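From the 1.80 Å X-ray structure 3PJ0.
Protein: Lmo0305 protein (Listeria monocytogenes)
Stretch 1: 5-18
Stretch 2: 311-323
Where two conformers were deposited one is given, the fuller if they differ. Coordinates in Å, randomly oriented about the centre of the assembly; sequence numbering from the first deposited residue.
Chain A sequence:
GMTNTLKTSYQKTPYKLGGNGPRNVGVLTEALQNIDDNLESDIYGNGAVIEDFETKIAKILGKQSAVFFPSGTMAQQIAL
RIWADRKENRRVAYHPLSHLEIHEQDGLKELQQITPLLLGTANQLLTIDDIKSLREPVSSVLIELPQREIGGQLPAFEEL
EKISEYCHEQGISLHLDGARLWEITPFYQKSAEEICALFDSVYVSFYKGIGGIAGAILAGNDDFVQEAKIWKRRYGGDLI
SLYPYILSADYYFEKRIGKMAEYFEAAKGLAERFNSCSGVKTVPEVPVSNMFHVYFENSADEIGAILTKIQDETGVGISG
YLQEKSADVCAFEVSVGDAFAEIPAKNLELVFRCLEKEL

Stretch 1, residues 5-18: TLKTSYQKTPYKLG
Stretch 2 (311-323) QDETGVGISGYLQ

Two segments nearly 300 residues apart bury 810 Å² between them, each running from helix through a turn into a short strand. Stretch 1 is helical from before Thr5 to about Gln11 and extended at Tyr15-Lys16; stretch 2 is helical through Thr314 and extended at Val316-Gly317. The strands pair in parallel, Tyr15 beside Val316 (CA-CA 4.7 Å) and Lys16 beside Gly317 (CA-CA 4.5 Å).

Leu6 (chi1 t, chi2 p) leaves its CA sideways, yet its tip reaches across: Leu6 CD2 lies 3.9 Å from Leu322 CG, and Leu6 CD1 3.5 Å from Ser319 O. One residue on, the backbones come close, with Lys7 CA 4.6 Å from Gly320 CA.

Ser9 (chi1 t) points toward the partner helix and works in both directions. Its OG donates to Asp312 OD1 at 2.7 Å and accepts from Gln311 NE2 at 3.1 Å. Water 1 reinforces the link, donating to Ser9 O and Asp312 OD1. The other end of the Gln311 amide (chi1 m, chi2 t) braces its own chain: Gln311 OE1 accepts from Ile318 N at 2.8 Å and Ser319 N at 3.1 Å.

Tyr10 (chi1 t, chi2 81°) lays its ring along the 317-320 backbone. Gly320 CA sits over a ring face, 3.9 Å from the Tyr10 centroid, while Gln311 OE1 meets the edge, 3.5 Å from Tyr10 CD1. A CB on Gly320 would fall a tight 3.1 Å from Tyr10 CD2. Water 2 links Tyr10 OH to Gly317 O and Gly18 N.

After the helix, Thr13 (phi/psi -73/136, chi1 p) directs OG1 to Tyr10 O at 2.7 Å, and Lys16 NZ donates to Thr13 OG1 at 2.9 Å. This folded-back lysine (chi m, m, t, m) and the threonine occupy the space beside Gly317, where a CB would clash, 2.6 Å from Thr13 OG1 and 2.7 Å from Lys16 CD.

Pro14 (-76/-29) packs its CD 3.1 Å from Gly315 O. Gly315 leaves the helix with positive phi (78/10), a conformation favouring glycine, and its carbonyl starts the strand ladder: Tyr15 N donates to Gly315 O at 3.0 Å, Gly317 N to Tyr15 O at 2.7 Å, and Leu17 N to Gly317 O at 3.1 Å. Tyr15 (chi1 m) and Val316 (chi1 t) share one face of the sheet.

Leu17 (chi1 m, chi2 t) closes the contact, its CD1 3.4 Å from Ile318 CD1 and its CD2 4.0 Å from Val316 CG1.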

# COMPACT_ATOMS: atom_id res chain seq x y z
N THR A 5 -28.41 1.42 18.18
CA THR A 5 -28.49 2.06 19.49
C THR A 5 -27.16 1.85 20.26
O THR A 5 -26.60 2.79 20.84
CB THR A 5 -29.67 1.52 20.33
OG1 THR A 5 -30.91 1.72 19.64
CG2 THR A 5 -29.72 2.23 21.70
N LEU A 6 -26.65 0.61 20.23
CA LEU A 6 -25.37 0.29 20.89
C LEU A 6 -24.22 1.04 20.24
O LEU A 6 -23.37 1.61 20.93
CB LEU A 6 -25.08 -1.22 20.83
CG LEU A 6 -23.81 -1.71 21.55
CD1 LEU A 6 -23.88 -1.45 23.05
CD2 LEU A 6 -23.57 -3.18 21.30
N LYS A 7 -24.18 1.04 18.91
CA LYS A 7 -23.14 1.74 18.14
C LYS A 7 -23.10 3.23 18.52
O LYS A 7 -22.04 3.78 18.80
CB LYS A 7 -23.45 1.63 16.63
CG LYS A 7 -22.51 2.40 15.71
CD LYS A 7 -23.22 2.90 14.42
CE LYS A 7 -24.17 4.10 14.73
NZ LYS A 7 -24.90 4.69 13.56
N THR A 8 -24.27 3.86 18.54
CA THR A 8 -24.40 5.28 18.86
C THR A 8 -23.99 5.56 20.29
O THR A 8 -23.27 6.52 20.55
CB THR A 8 -25.86 5.77 18.60
OG1 THR A 8 -26.11 5.72 17.19
CG2 THR A 8 -26.07 7.19 19.11
N SER A 9 -24.44 4.72 21.22
CA SER A 9 -24.08 4.86 22.63
C SER A 9 -22.56 4.78 22.83
O SER A 9 -21.97 5.55 23.60
CB SER A 9 -24.75 3.74 23.42
OG SER A 9 -24.38 3.77 24.78
N TYR A 10 -21.95 3.82 22.16
CA TYR A 10 -20.50 3.59 22.26
C TYR A 10 -19.73 4.75 21.68
O TYR A 10 -18.76 5.25 22.29
CB TYR A 10 -20.13 2.32 21.51
CG TYR A 10 -18.67 1.92 21.59
CD1 TYR A 10 -18.18 1.24 22.70
CD2 TYR A 10 -17.79 2.18 20.55
CE1 TYR A 10 -16.86 0.84 22.79
CE2 TYR A 10 -16.44 1.76 20.62
CZ TYR A 10 -16.00 1.10 21.75
OH TYR A 10 -14.71 0.65 21.87
N GLN A 11 -20.13 5.16 20.48
CA GLN A 11 -19.49 6.29 19.82
C GLN A 11 -19.51 7.59 20.66
O GLN A 11 -18.55 8.36 20.59
CB GLN A 11 -20.04 6.46 18.39
CG GLN A 11 -19.53 5.35 17.47
CD GLN A 11 -20.13 5.36 16.07
OE1 GLN A 11 -21.20 5.93 15.82
NE2 GLN A 11 -19.45 4.69 15.15
N LYS A 12 -20.52 7.79 21.51
CA LYS A 12 -20.65 8.99 22.33
C LYS A 12 -19.83 8.98 23.63
O LYS A 12 -19.73 10.00 24.31
CB LYS A 12 -22.13 9.20 22.72
CG LYS A 12 -23.04 9.64 21.59
CD LYS A 12 -24.49 9.52 22.03
CE LYS A 12 -25.43 10.25 21.09
NZ LYS A 12 -26.85 10.14 21.53
N THR A 13 -19.27 7.83 23.98
CA THR A 13 -18.55 7.75 25.27
C THR A 13 -17.23 8.49 25.22
O THR A 13 -16.49 8.38 24.24
CB THR A 13 -18.31 6.28 25.70
OG1 THR A 13 -17.59 5.59 24.68
CG2 THR A 13 -19.62 5.59 25.99
N PRO A 14 -16.92 9.26 26.27
CA PRO A 14 -15.64 9.95 26.28
C PRO A 14 -14.48 8.98 26.59
O PRO A 14 -13.35 9.19 26.12
CB PRO A 14 -15.80 11.03 27.36
CG PRO A 14 -16.92 10.60 28.19
CD PRO A 14 -17.82 9.77 27.32
N TYR A 15 -14.78 7.94 27.37
CA TYR A 15 -13.79 6.94 27.73
C TYR A 15 -14.05 5.58 27.06
O TYR A 15 -15.19 5.25 26.71
CB TYR A 15 -13.76 6.79 29.24
CG TYR A 15 -13.63 8.11 30.00
CD1 TYR A 15 -12.46 8.85 29.95
CD2 TYR A 15 -14.67 8.59 30.78
CE1 TYR A 15 -12.35 10.07 30.65
CE2 TYR A 15 -14.56 9.78 31.48
CZ TYR A 15 -13.39 10.51 31.41
OH TYR A 15 -13.28 11.70 32.11
N LYS A 16 -12.99 4.79 26.91
CA LYS A 16 -13.09 3.47 26.27
C LYS A 16 -12.26 2.43 27.03
O LYS A 16 -11.13 2.71 27.45
CB LYS A 16 -12.55 3.54 24.85
CG LYS A 16 -13.25 4.46 23.87
CD LYS A 16 -14.66 3.97 23.54
CE LYS A 16 -15.29 4.78 22.41
NZ LYS A 16 -15.49 6.22 22.76
N LEU A 17 -12.80 1.22 27.22
CA LEU A 17 -12.02 0.15 27.80
C LEU A 17 -10.93 -0.24 26.79
O LEU A 17 -9.77 -0.42 27.14
CB LEU A 17 -12.87 -1.08 28.10
CG LEU A 17 -13.98 -1.04 29.17
CD1 LEU A 17 -14.64 -2.39 29.12
CD2 LEU A 17 -13.47 -0.76 30.58
N GLY A 18 -11.30 -0.35 25.52
CA GLY A 18 -10.36 -0.79 24.49
C GLY A 18 -9.72 0.29 23.65
O GLY A 18 -10.19 1.44 23.61
N GLN A 311 -23.23 2.42 29.34
CA GLN A 311 -22.37 3.38 28.64
C GLN A 311 -22.91 4.81 28.77
O GLN A 311 -22.16 5.76 29.02
CB GLN A 311 -22.22 2.98 27.18
CG GLN A 311 -21.39 1.66 27.00
CD GLN A 311 -21.33 1.13 25.57
OE1 GLN A 311 -20.44 0.35 25.24
NE2 GLN A 311 -22.27 1.55 24.71
N ASP A 312 -24.21 4.96 28.62
CA ASP A 312 -24.84 6.28 28.72
C ASP A 312 -24.73 6.90 30.12
O ASP A 312 -24.54 8.11 30.26
CB ASP A 312 -26.33 6.20 28.32
CG ASP A 312 -26.55 5.86 26.85
OD1 ASP A 312 -25.60 5.75 26.06
OD2 ASP A 312 -27.72 5.71 26.48
N GLU A 313 -24.84 6.05 31.14
CA GLU A 313 -24.81 6.48 32.55
C GLU A 313 -23.40 6.64 33.16
O GLU A 313 -23.26 7.32 34.19
CB GLU A 313 -25.67 5.52 33.39
CG GLU A 313 -27.17 5.64 33.04
CD GLU A 313 -28.07 4.58 33.68
OE1 GLU A 313 -27.58 3.68 34.39
OE2 GLU A 313 -29.30 4.65 33.45
N THR A 314 -22.39 6.01 32.57
CA THR A 314 -20.98 6.12 33.04
C THR A 314 -19.97 6.82 32.13
O THR A 314 -18.90 7.23 32.59
CB THR A 314 -20.40 4.72 33.33
OG1 THR A 314 -20.17 4.01 32.09
CG2 THR A 314 -21.35 3.93 34.23
N GLY A 315 -20.28 6.94 30.84
CA GLY A 315 -19.35 7.55 29.87
C GLY A 315 -18.22 6.63 29.46
O GLY A 315 -17.28 7.07 28.82
N VAL A 316 -18.30 5.34 29.83
CA VAL A 316 -17.28 4.36 29.50
C VAL A 316 -17.77 3.40 28.41
O VAL A 316 -18.64 2.60 28.66
CB VAL A 316 -16.88 3.48 30.72
CG1 VAL A 316 -15.83 2.46 30.30
CG2 VAL A 316 -16.38 4.32 31.91
N GLY A 317 -17.18 3.49 27.22
CA GLY A 317 -17.46 2.57 26.12
C GLY A 317 -16.99 1.14 26.39
O GLY A 317 -15.79 0.89 26.57
N ILE A 318 -17.93 0.20 26.41
CA ILE A 318 -17.63 -1.22 26.62
C ILE A 318 -17.42 -1.89 25.27
O ILE A 318 -16.35 -2.45 24.99
CB ILE A 318 -18.78 -1.93 27.35
CG1 ILE A 318 -18.99 -1.30 28.73
CG2 ILE A 318 -18.47 -3.43 27.48
CD1 ILE A 318 -17.82 -1.40 29.61
N SER A 319 -18.44 -1.82 24.42
CA SER A 319 -18.33 -2.39 23.07
C SER A 319 -19.33 -1.72 22.14
O SER A 319 -20.46 -1.41 22.55
CB SER A 319 -18.59 -3.90 23.05
OG SER A 319 -18.30 -4.41 21.74
N GLY A 320 -18.92 -1.52 20.90
CA GLY A 320 -19.81 -0.94 19.87
C GLY A 320 -20.60 -1.99 19.10
O GLY A 320 -21.47 -1.67 18.27
N TYR A 321 -20.35 -3.26 19.40
CA TYR A 321 -21.03 -4.34 18.73
C TYR A 321 -21.07 -5.55 19.65
O TYR A 321 -20.32 -5.66 20.63
CB TYR A 321 -20.24 -4.75 17.49
CG TYR A 321 -18.96 -5.46 17.87
CD1 TYR A 321 -17.80 -4.73 18.11
CD2 TYR A 321 -18.92 -6.84 18.06
CE1 TYR A 321 -16.64 -5.37 18.52
CE2 TYR A 321 -17.74 -7.49 18.44
CZ TYR A 321 -16.62 -6.75 18.68
OH TYR A 321 -15.46 -7.37 19.08
N LEU A 322 -21.98 -6.45 19.32
CA LEU A 322 -22.06 -7.72 19.99
C LEU A 322 -22.18 -8.79 18.91
O LEU A 322 -22.94 -8.65 17.96
CB LEU A 322 -23.20 -7.77 20.97
CG LEU A 322 -23.06 -6.93 22.24
CD1 LEU A 322 -24.36 -6.88 22.98
CD2 LEU A 322 -21.91 -7.47 23.13
N GLN A 323 -21.38 -9.83 19.03
CA GLN A 323 -21.44 -10.94 18.09
C GLN A 323 -22.35 -12.03 18.64
O GLN A 323 -22.12 -12.52 19.74
CB GLN A 323 -20.03 -11.51 17.85
CG GLN A 323 -19.99 -12.68 16.91
CD GLN A 323 -20.52 -12.35 15.52
OE1 GLN A 323 -19.96 -11.51 14.83
NE2 GLN A 323 -21.60 -13.03 15.11
O HOH W 1 -23.11 7.09 25.58
O HOH W 2 -13.98 -0.19 24.39